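PDB 4F53: SusD homolog from Bacteroides ovatus, which probably binds glycans, perhaps mucin O-glycans, at the bacterial surface as a SusD-type outer-membrane lipoprotein. Local coordinates for residues N143-S151 against E484-A495; E280-V291 against S316-K325. All coordinates share one frame; numbering follows the deposited sequence.

The two contacts illustrate how a mainly helical protein that probably binds glycans holds its loops, and neither is fully buried. They lie on opposite sides of the chain's centre, their own centres about 44 Å apart, and share no element, although contact 2 falls within the long stretch of chain that contact 1 closes. Contact 1 ties a loop between two long helices to a break between helices near the C-terminal end, mainly through side chains and a shared water. Contact 2 lays two irregular segments, only 25 residues apart in sequence, alongside each other; there backbone bonds do most of the work, with an ion pair at one end and apolar packing at the other.

Contact 1: residues N143-S151 against E484-A495; sequences NAIKSPYDS and EYRENRESVEAA
Asn-488 and Ser-147 make the direct hydrogen bond of this contact: ND2 of Asn-488 donates to O of Ser-147 at 3.3 Å. The acceptor lies in the amide plane, but the donor stands above the carbonyl plane, well off a lone pair. CG of Asn-488 is anti to its own N (chi1 -162°), which swings the amide out from the break between helices 482-487 and 489-502 and over to the loop. The same ND2 also donates to a water, which it meets at 3.0 Å.

That water is fully engaged. It receives a short bond, 2.5 Å, from OH of Tyr-149 and gives its protons to O of Ile-145 and OE1 of Glu-484. The other carboxylate oxygen of Glu-484 takes a bond from Asn-90, which helps fix the group. A second water accepts from N of Tyr-149 and donates to O of Ser-491, the latter bond 2.6 Å long.

In this SusD-family, TPR-like protein, the contact thus pins the loop leading into helix 152-173 against a helix break far along the chain. The loop turns sharply there, with an inverse gamma turn centred on Lys-146.

Apolar packing centres on Tyr-149. CB of Ala-495 approaches its ring obliquely, 3.4 Å from CD2, while CG2 of Val-492 is 4.0 Å from CZ, the two side chains alongside, pointing the same way; Tyr-480 adds an edge-to-face ring contact. A phenylalanine in place of Tyr-149 would probably leave the shared water short of one donor and weaken its hold on Glu-484. The extended chain of Lys-146 brings CE within 3.4 Å of O of Glu-487.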
loop_
_atom_site.group_PDB
_atom_site.type_symbol
_atom_site.label_atom_id
_atom_site.label_comp_id
_atom_site.label_asym_id
_atom_site.label_seq_id
_atom_site.Cartn_x
_atom_site.Cartn_y
_atom_site.Cartn_z
ATOM N N ASN A 143 -16.157 12.842 19.040
ATOM C CA ASN A 143 -15.396 13.286 17.862
ATOM C C ASN A 143 -14.004 12.668 17.961
ATOM O O ASN A 143 -13.080 13.282 18.516
ATOM C CB ASN A 143 -15.356 14.828 17.791
ATOM C CG ASN A 143 -14.658 15.434 16.591
ATOM O OD1 ASN A 143 -14.101 14.749 15.733
ATOM N ND2 ASN A 143 -14.674 16.756 16.504
ATOM N N ALA A 144 -13.885 11.416 17.469
ATOM C CA ALA A 144 -12.699 10.557 17.510
ATOM C C ALA A 144 -11.366 11.278 17.248
ATOM O O ALA A 144 -10.465 11.139 18.059
ATOM C CB ALA A 144 -12.858 9.413 16.528
ATOM N N ILE A 145 -11.251 12.051 16.151
ATOM C CA ILE A 145 -10.027 12.760 15.733
ATOM C C ILE A 145 -9.646 13.939 16.689
ATOM O O ILE A 145 -8.470 14.332 16.737
ATOM C CB ILE A 145 -10.155 13.239 14.255
ATOM C CG1 ILE A 145 -8.776 13.319 13.559
ATOM C CG2 ILE A 145 -10.989 14.528 14.100
ATOM C CD1 ILE A 145 -8.843 13.239 12.086
ATOM N N LYS A 146 -10.646 14.494 17.421
ATOM C CA LYS A 146 -10.468 15.605 18.351
ATOM C C LYS A 146 -10.093 15.017 19.712
ATOM O O LYS A 146 -10.880 15.032 20.674
ATOM C CB LYS A 146 -11.730 16.496 18.406
ATOM C CG LYS A 146 -11.494 17.876 19.027
ATOM C CD LYS A 146 -12.801 18.593 19.261
ATOM C CE LYS A 146 -12.639 20.064 19.553
ATOM N NZ LYS A 146 -13.874 20.820 19.207
ATOM N N SER A 147 -8.876 14.458 19.760
ATOM C CA SER A 147 -8.332 13.759 20.918
ATOM C C SER A 147 -6.792 13.879 20.984
ATOM O O SER A 147 -6.168 14.184 19.955
ATOM C CB SER A 147 -8.710 12.275 20.819
ATOM O OG SER A 147 -10.092 12.068 20.570
ATOM N N PRO A 148 -6.151 13.574 22.154
ATOM C CA PRO A 148 -4.668 13.531 22.192
ATOM C C PRO A 148 -4.106 12.439 21.258
ATOM O O PRO A 148 -4.749 11.403 21.038
ATOM C CB PRO A 148 -4.357 13.220 23.662
ATOM C CG PRO A 148 -5.628 13.589 24.410
ATOM C CD PRO A 148 -6.730 13.245 23.478
ATOM N N TYR A 149 -2.916 12.691 20.688
ATOM C CA TYR A 149 -2.237 11.791 19.751
ATOM C C TYR A 149 -1.242 10.879 20.468
ATOM O O TYR A 149 -0.480 11.334 21.327
ATOM C CB TYR A 149 -1.474 12.586 18.672
ATOM C CG TYR A 149 -2.304 13.309 17.629
ATOM C CD1 TYR A 149 -3.431 14.050 17.990
ATOM C CD2 TYR A 149 -1.892 13.358 16.296
ATOM C CE1 TYR A 149 -4.178 14.742 17.041
ATOM C CE2 TYR A 149 -2.604 14.087 15.346
ATOM C CZ TYR A 149 -3.751 14.772 15.722
ATOM O OH TYR A 149 -4.467 15.484 14.794
ATOM N N ASP A 150 -1.238 9.595 20.104
ATOM C CA ASP A 150 -0.268 8.638 20.612
ATOM C C ASP A 150 0.945 8.710 19.735
ATOM O O ASP A 150 0.807 8.927 18.530
ATOM C CB ASP A 150 -0.814 7.186 20.552
ATOM C CG ASP A 150 -2.039 6.828 21.365
ATOM O OD1 ASP A 150 -2.431 7.627 22.235
ATOM O OD2 ASP A 150 -2.598 5.744 21.134
ATOM N N SER A 151 2.116 8.407 20.287
ATOM C CA SER A 151 3.324 8.291 19.488
ATOM C C SER A 151 3.137 7.096 18.523
ATOM O O SER A 151 2.323 6.213 18.816
ATOM C CB SER A 151 4.540 8.104 20.391
ATOM O OG SER A 151 4.507 6.875 21.094
ATOM N N GLU A 484 -6.880 20.889 11.797
ATOM C CA GLU A 484 -6.649 20.194 13.064
ATOM C C GLU A 484 -5.864 21.092 14.017
ATOM O O GLU A 484 -6.115 21.046 15.224
ATOM C CB GLU A 484 -5.986 18.819 12.860
ATOM C CG GLU A 484 -6.914 17.807 12.201
ATOM C CD GLU A 484 -8.336 17.762 12.736
ATOM O OE1 GLU A 484 -8.505 17.560 13.960
ATOM O OE2 GLU A 484 -9.280 17.965 11.938
ATOM N N TYR A 485 -5.008 21.984 13.484
ATOM C CA TYR A 485 -4.299 22.986 14.287
ATOM C C TYR A 485 -5.291 24.011 14.844
ATOM O O TYR A 485 -5.025 24.605 15.883
ATOM C CB TYR A 485 -3.264 23.724 13.435
ATOM C CG TYR A 485 -1.939 23.029 13.253
ATOM C CD1 TYR A 485 -1.753 22.097 12.231
ATOM C CD2 TYR A 485 -0.828 23.398 14.008
ATOM C CE1 TYR A 485 -0.507 21.515 12.003
ATOM C CE2 TYR A 485 0.412 22.790 13.820
ATOM C CZ TYR A 485 0.570 21.860 12.808
ATOM O OH TYR A 485 1.809 21.327 12.589
ATOM N N ARG A 486 -6.418 24.250 14.138
ATOM C CA ARG A 486 -7.388 25.241 14.593
ATOM C C ARG A 486 -8.426 24.653 15.553
ATOM O O ARG A 486 -8.767 25.309 16.530
ATOM C CB ARG A 486 -8.059 25.935 13.410
ATOM C CG ARG A 486 -7.099 26.891 12.723
ATOM C CD ARG A 486 -7.727 27.641 11.578
ATOM N NE ARG A 486 -7.071 27.312 10.316
ATOM C CZ ARG A 486 -7.592 26.505 9.404
ATOM N NH1 ARG A 486 -8.785 25.961 9.596
ATOM N NH2 ARG A 486 -6.932 26.248 8.284
ATOM N N GLU A 487 -8.885 23.427 15.317
ATOM C CA GLU A 487 -9.877 22.758 16.163
ATOM C C GLU A 487 -9.267 21.957 17.325
ATOM O O GLU A 487 -9.983 21.670 18.285
ATOM C CB GLU A 487 -10.741 21.807 15.316
ATOM C CG GLU A 487 -11.576 22.516 14.267
ATOM C CD GLU A 487 -12.821 21.806 13.766
ATOM O OE1 GLU A 487 -12.850 20.552 13.752
ATOM O OE2 GLU A 487 -13.755 22.520 13.335
ATOM N N ASN A 488 -7.970 21.582 17.255
ATOM C CA ASN A 488 -7.339 20.734 18.291
ATOM C C ASN A 488 -5.838 21.085 18.521
ATOM O O ASN A 488 -5.013 20.193 18.688
ATOM C CB ASN A 488 -7.479 19.254 17.835
ATOM C CG ASN A 488 -7.302 18.207 18.906
ATOM O OD1 ASN A 488 -7.579 18.418 20.099
ATOM N ND2 ASN A 488 -6.872 17.029 18.482
ATOM N N ARG A 489 -5.513 22.384 18.554
ATOM C CA ARG A 489 -4.165 22.962 18.644
ATOM C C ARG A 489 -3.238 22.312 19.678
ATOM O O ARG A 489 -2.119 21.962 19.310
ATOM C CB ARG A 489 -4.232 24.487 18.903
ATOM C CG ARG A 489 -2.905 25.208 18.644
ATOM C CD ARG A 489 -3.021 26.704 18.385
ATOM N NE ARG A 489 -3.544 26.999 17.046
ATOM C CZ ARG A 489 -2.822 26.989 15.929
ATOM N NH1 ARG A 489 -1.531 26.674 15.966
ATOM N NH2 ARG A 489 -3.389 27.269 14.763
ATOM N N GLU A 490 -3.658 22.194 20.954
ATOM C CA GLU A 490 -2.794 21.651 22.001
ATOM C C GLU A 490 -2.307 20.260 21.665
ATOM O O GLU A 490 -1.097 20.013 21.678
ATOM C CB GLU A 490 -3.483 21.663 23.372
ATOM C CG GLU A 490 -3.020 22.810 24.249
ATOM C CD GLU A 490 -3.248 22.617 25.737
ATOM O OE1 GLU A 490 -2.958 21.509 26.250
ATOM O OE2 GLU A 490 -3.681 23.589 26.399
ATOM N N SER A 491 -3.239 19.376 21.316
ATOM C CA SER A 491 -2.978 17.988 20.950
ATOM C C SER A 491 -2.152 17.868 19.670
ATOM O O SER A 491 -1.260 17.017 19.622
ATOM C CB SER A 491 -4.291 17.239 20.786
ATOM O OG SER A 491 -4.952 17.128 22.036
ATOM N N VAL A 492 -2.424 18.724 18.653
ATOM C CA VAL A 492 -1.709 18.659 17.361
ATOM C C VAL A 492 -0.260 19.158 17.549
ATOM O O VAL A 492 0.669 18.553 17.012
ATOM C CB VAL A 492 -2.452 19.380 16.186
ATOM C CG1 VAL A 492 -1.676 19.252 14.871
ATOM C CG2 VAL A 492 -3.840 18.780 15.999
ATOM N N GLU A 493 -0.073 20.214 18.344
ATOM C CA GLU A 493 1.251 20.782 18.610
ATOM C C GLU A 493 2.099 19.828 19.426
ATOM O O GLU A 493 3.301 19.757 19.194
ATOM C CB GLU A 493 1.143 22.141 19.288
ATOM C CG GLU A 493 0.758 23.198 18.265
ATOM C CD GLU A 493 0.717 24.644 18.716
ATOM O OE1 GLU A 493 1.166 24.945 19.850
ATOM O OE2 GLU A 493 0.277 25.486 17.899
ATOM N N ALA A 494 1.471 19.060 20.330
ATOM C CA ALA A 494 2.144 18.048 21.119
ATOM C C ALA A 494 2.515 16.862 20.200
ATOM O O ALA A 494 3.605 16.298 20.337
ATOM C CB ALA A 494 1.259 17.608 22.283
ATOM N N ALA A 495 1.648 16.544 19.229
ATOM C CA ALA A 495 1.867 15.481 18.229
ATOM C C ALA A 495 3.070 15.780 17.336
ATOM O O ALA A 495 3.818 14.870 16.998
ATOM C CB ALA A 495 0.638 15.318 17.365
HETATM O O HOH W 1 -6.692 16.412 15.561
HETATM O O HOH W 2 -1.124 14.892 21.182
#

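Contact 2: residues E280-V291 against S316-K325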
loop_
_atom_site.group_PDB
_atom_site.type_symbol
_atom_site.label_atom_id
_atom_site.label_comp_id
_atom_site.label_asym_id
_atom_site.label_seq_id
_atom_site.Cartn_x
_atom_site.Cartn_y
_atom_site.Cartn_z
ATOM N N GLU A 280 0.442 -8.919 -18.890
ATOM C CA GLU A 280 -0.870 -9.203 -19.458
ATOM C C GLU A 280 -1.912 -9.381 -18.347
ATOM O O GLU A 280 -3.077 -9.117 -18.592
ATOM C CB GLU A 280 -0.841 -10.411 -20.431
ATOM C CG GLU A 280 -0.517 -11.764 -19.794
ATOM C CD GLU A 280 0.306 -12.798 -20.564
ATOM O OE1 GLU A 280 0.165 -12.871 -21.809
ATOM O OE2 GLU A 280 1.030 -13.591 -19.908
ATOM N N ALA A 281 -1.512 -9.751 -17.119
ATOM C CA ALA A 281 -2.529 -9.873 -16.080
ATOM C C ALA A 281 -2.884 -8.508 -15.471
ATOM O O ALA A 281 -4.011 -8.314 -15.035
ATOM C CB ALA A 281 -2.080 -10.842 -14.999
ATOM N N TYR A 282 -1.937 -7.563 -15.450
ATOM C CA TYR A 282 -2.074 -6.248 -14.795
ATOM C C TYR A 282 -2.586 -5.146 -15.693
ATOM O O TYR A 282 -3.360 -4.299 -15.247
ATOM C CB TYR A 282 -0.708 -5.777 -14.264
ATOM C CG TYR A 282 -0.137 -6.522 -13.083
ATOM C CD1 TYR A 282 -0.810 -7.609 -12.522
ATOM C CD2 TYR A 282 1.046 -6.109 -12.483
ATOM C CE1 TYR A 282 -0.330 -8.244 -11.378
ATOM C CE2 TYR A 282 1.539 -6.746 -11.345
ATOM C CZ TYR A 282 0.851 -7.818 -10.804
ATOM O OH TYR A 282 1.332 -8.464 -9.704
ATOM N N TYR A 283 -2.082 -5.080 -16.928
ATOM C CA TYR A 283 -2.446 -3.954 -17.754
ATOM C C TYR A 283 -2.385 -4.279 -19.227
ATOM O O TYR A 283 -2.009 -5.378 -19.608
ATOM C CB TYR A 283 -1.529 -2.737 -17.415
ATOM C CG TYR A 283 -0.055 -3.051 -17.217
ATOM C CD1 TYR A 283 0.771 -3.338 -18.301
ATOM C CD2 TYR A 283 0.520 -3.031 -15.946
ATOM C CE1 TYR A 283 2.124 -3.618 -18.125
ATOM C CE2 TYR A 283 1.865 -3.333 -15.757
ATOM C CZ TYR A 283 2.668 -3.602 -16.852
ATOM O OH TYR A 283 4.009 -3.808 -16.691
ATOM N N ASP A 284 -2.752 -3.297 -20.061
ATOM C CA ASP A 284 -2.778 -3.438 -21.505
ATOM C C ASP A 284 -1.649 -2.684 -22.171
ATOM O O ASP A 284 -1.027 -1.822 -21.568
ATOM C CB ASP A 284 -4.116 -2.904 -22.046
ATOM C CG ASP A 284 -5.306 -3.819 -21.827
ATOM O OD1 ASP A 284 -5.193 -5.012 -22.135
ATOM O OD2 ASP A 284 -6.387 -3.308 -21.476
ATOM N N LYS A 285 -1.420 -2.982 -23.452
ATOM C CA LYS A 285 -0.462 -2.241 -24.260
ATOM C C LYS A 285 -1.047 -0.838 -24.517
ATOM O O LYS A 285 -2.252 -0.592 -24.331
ATOM C CB LYS A 285 -0.141 -2.982 -25.566
ATOM C CG LYS A 285 0.566 -4.310 -25.317
ATOM C CD LYS A 285 1.297 -4.792 -26.537
ATOM C CE LYS A 285 1.832 -6.185 -26.322
ATOM N NZ LYS A 285 2.448 -6.731 -27.556
ATOM N N SER A 286 -0.172 0.084 -24.861
ATOM C CA SER A 286 -0.503 1.479 -25.148
ATOM C C SER A 286 -1.513 1.592 -26.313
ATOM O O SER A 286 -1.627 0.676 -27.121
ATOM C CB SER A 286 0.775 2.243 -25.466
ATOM O OG SER A 286 1.418 1.665 -26.590
ATOM N N THR A 287 -2.273 2.702 -26.366
ATOM C CA THR A 287 -3.294 2.944 -27.390
ATOM C C THR A 287 -3.071 4.353 -27.990
ATOM O O THR A 287 -4.019 5.138 -28.140
ATOM C CB THR A 287 -4.710 2.788 -26.762
ATOM O OG1 THR A 287 -4.854 3.788 -25.760
ATOM C CG2 THR A 287 -4.958 1.411 -26.126
ATOM N N PHE A 288 -1.794 4.691 -28.273
ATOM C CA PHE A 288 -1.419 5.998 -28.814
ATOM C C PHE A 288 -2.058 6.257 -30.192
ATOM O O PHE A 288 -2.437 7.391 -30.468
ATOM C CB PHE A 288 0.102 6.159 -28.875
ATOM C CG PHE A 288 0.752 6.232 -27.515
ATOM C CD1 PHE A 288 0.408 7.232 -26.617
ATOM C CD2 PHE A 288 1.713 5.302 -27.134
ATOM C CE1 PHE A 288 1.015 7.305 -25.367
ATOM C CE2 PHE A 288 2.320 5.382 -25.884
ATOM C CZ PHE A 288 1.964 6.379 -25.009
ATOM N N GLY A 289 -2.198 5.216 -31.012
ATOM C CA GLY A 289 -2.831 5.320 -32.317
ATOM C C GLY A 289 -4.283 5.752 -32.234
ATOM O O GLY A 289 -4.732 6.578 -33.028
ATOM N N THR A 290 -5.017 5.221 -31.255
ATOM C CA THR A 290 -6.420 5.555 -30.977
ATOM C C THR A 290 -6.522 7.032 -30.551
ATOM O O THR A 290 -7.169 7.825 -31.225
ATOM C CB THR A 290 -6.968 4.610 -29.880
ATOM O OG1 THR A 290 -6.644 3.260 -30.216
ATOM C CG2 THR A 290 -8.479 4.758 -29.648
ATOM N N VAL A 291 -5.846 7.389 -29.461
ATOM C CA VAL A 291 -5.792 8.720 -28.861
ATOM C C VAL A 291 -5.316 9.802 -29.893
ATOM O O VAL A 291 -5.870 10.906 -29.929
ATOM C CB VAL A 291 -4.874 8.625 -27.602
ATOM C CG1 VAL A 291 -4.372 9.979 -27.149
ATOM C CG2 VAL A 291 -5.594 7.911 -26.457
ATOM N N SER A 316 -0.573 15.912 -24.966
ATOM C CA SER A 316 -2.008 15.637 -25.214
ATOM C C SER A 316 -2.350 14.152 -25.479
ATOM O O SER A 316 -3.527 13.800 -25.384
ATOM C CB SER A 316 -2.550 16.487 -26.361
ATOM O OG SER A 316 -1.948 16.125 -27.592
ATOM N N TRP A 317 -1.358 13.303 -25.806
ATOM C CA TRP A 317 -1.616 11.883 -26.081
ATOM C C TRP A 317 -1.289 10.971 -24.900
ATOM O O TRP A 317 -1.341 9.751 -25.054
ATOM C CB TRP A 317 -0.851 11.406 -27.335
ATOM C CG TRP A 317 -1.205 12.134 -28.605
ATOM C CD1 TRP A 317 -2.260 12.974 -28.810
ATOM C CD2 TRP A 317 -0.493 12.074 -29.844
ATOM N NE1 TRP A 317 -2.216 13.487 -30.075
ATOM C CE2 TRP A 317 -1.151 12.936 -30.745
ATOM C CE3 TRP A 317 0.631 11.358 -30.290
ATOM C CZ2 TRP A 317 -0.719 13.113 -32.070
ATOM C CZ3 TRP A 317 1.073 11.548 -31.593
ATOM C CH2 TRP A 317 0.405 12.417 -32.467
ATOM N N SER A 318 -1.031 11.557 -23.707
ATOM C CA SER A 318 -0.671 10.858 -22.458
ATOM C C SER A 318 -1.613 9.726 -22.040
ATOM O O SER A 318 -1.147 8.763 -21.421
ATOM C CB SER A 318 -0.567 11.843 -21.297
ATOM O OG SER A 318 0.522 12.712 -21.530
ATOM N N GLN A 319 -2.916 9.817 -22.358
ATOM C CA GLN A 319 -3.855 8.758 -21.941
ATOM C C GLN A 319 -3.738 7.515 -22.855
ATOM O O GLN A 319 -4.296 6.480 -22.531
ATOM C CB GLN A 319 -5.286 9.279 -21.823
ATOM C CG GLN A 319 -5.408 10.394 -20.768
ATOM C CD GLN A 319 -6.782 11.015 -20.673
ATOM O OE1 GLN A 319 -7.650 10.821 -21.525
ATOM N NE2 GLN A 319 -7.024 11.750 -19.606
ATOM N N GLY A 320 -2.901 7.597 -23.893
ATOM C CA GLY A 320 -2.552 6.471 -24.745
ATOM C C GLY A 320 -1.598 5.509 -24.038
ATOM O O GLY A 320 -1.376 4.402 -24.520
ATOM N N SER A 321 -1.022 5.913 -22.878
ATOM C CA SER A 321 -0.133 5.094 -22.029
ATOM C C SER A 321 -0.874 3.858 -21.545
ATOM O O SER A 321 -2.107 3.883 -21.478
ATOM C CB SER A 321 0.371 5.901 -20.831
ATOM O OG SER A 321 1.055 7.062 -21.269
ATOM N N SER A 322 -0.134 2.786 -21.198
ATOM C CA SER A 322 -0.698 1.529 -20.674
ATOM C C SER A 322 -1.666 1.801 -19.529
ATOM O O SER A 322 -1.403 2.631 -18.653
ATOM C CB SER A 322 0.402 0.573 -20.221
ATOM O OG SER A 322 0.977 -0.076 -21.345
ATOM N N CYS A 323 -2.818 1.130 -19.598
ATOM C CA CYS A 323 -3.936 1.244 -18.672
ATOM C C CYS A 323 -4.161 -0.092 -17.977
ATOM O O CYS A 323 -4.041 -1.150 -18.601
ATOM C CB CYS A 323 -5.179 1.686 -19.440
ATOM S SG CYS A 323 -6.611 2.058 -18.393
HETATM N N MSE A 324 -4.531 -0.035 -16.683
HETATM C CA MSE A 324 -4.827 -1.231 -15.881
HETATM C C MSE A 324 -5.913 -2.049 -16.546
HETATM O O MSE A 324 -6.841 -1.484 -17.133
HETATM C CB MSE A 324 -5.269 -0.801 -14.468
HETATM C CG MSE A 324 -5.450 -1.924 -13.458
HETATM SE SE MSE A 324 -5.822 -1.117 -11.703
HETATM C CE MSE A 324 -6.263 -2.735 -10.702
ATOM N N LYS A 325 -5.776 -3.378 -16.478
ATOM C CA LYS A 325 -6.782 -4.338 -16.952
ATOM C C LYS A 325 -7.718 -4.506 -15.780
ATOM O O LYS A 325 -7.288 -5.004 -14.737
ATOM C CB LYS A 325 -6.112 -5.663 -17.381
ATOM C CG LYS A 325 -6.852 -6.406 -18.475
ATOM C CD LYS A 325 -6.058 -7.593 -19.020
ATOM C CE LYS A 325 -4.937 -7.147 -19.936
ATOM N NZ LYS A 325 -4.605 -8.175 -20.970
HETATM O O HOH W 3 -5.080 -5.458 -12.854
HETATM O O HOH W 4 -7.462 -1.770 -19.795
HETATM O O HOH W 5 -3.792 0.515 -22.478
HETATM O O HOH W 6 -4.291 3.319 -22.956
#
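Lys-325 starts with CG anti to its backbone N (chi1 -151°) and folds at chi3 (-76°), a bend that carries its amine across Asp-284 to the end of helix 279-282. NZ there forms a salt bridge with OD1 of Asp-284 at 3.4 Å and a weak hydrogen bond to O of Glu-280.

Beside it, Tyr-283 and Met-324 form a single antiparallel bridge, a non-hydrogen-bonded pair flanked by two backbone bonds. N of Lys-325 gives a nearly straight bond (175°) to O of Tyr-282, and N of Asp-284 binds O of Cys-323 at 2.9 Å. Next along, OG of Ser-322 donates to O of Asp-284 at 2.7 Å, within the carbonyl plane. N of Thr-287 then meets a lone pair of the Gly-320 O at 2.7 Å.

That same carbonyl oxygen lies 3.7 Å above the centre of the Phe-288 ring, while O of Trp-317 comes to the ring's edge. CG1 of Val-291 completes the apolar end, 3.5 Å from CA of Trp-317. Beyond the pair, Ser-322 is backbone-bonded to Ile-263 and Val-303.

Three of the five direct bonds are backbone-to-backbone, largely independent of sequence; Ser-322's hydroxyl, Gly-320's missing side chain beside Phe-288, and the Lys-325/Asp-284 and Phe-288/Val-291 ends probably matter more.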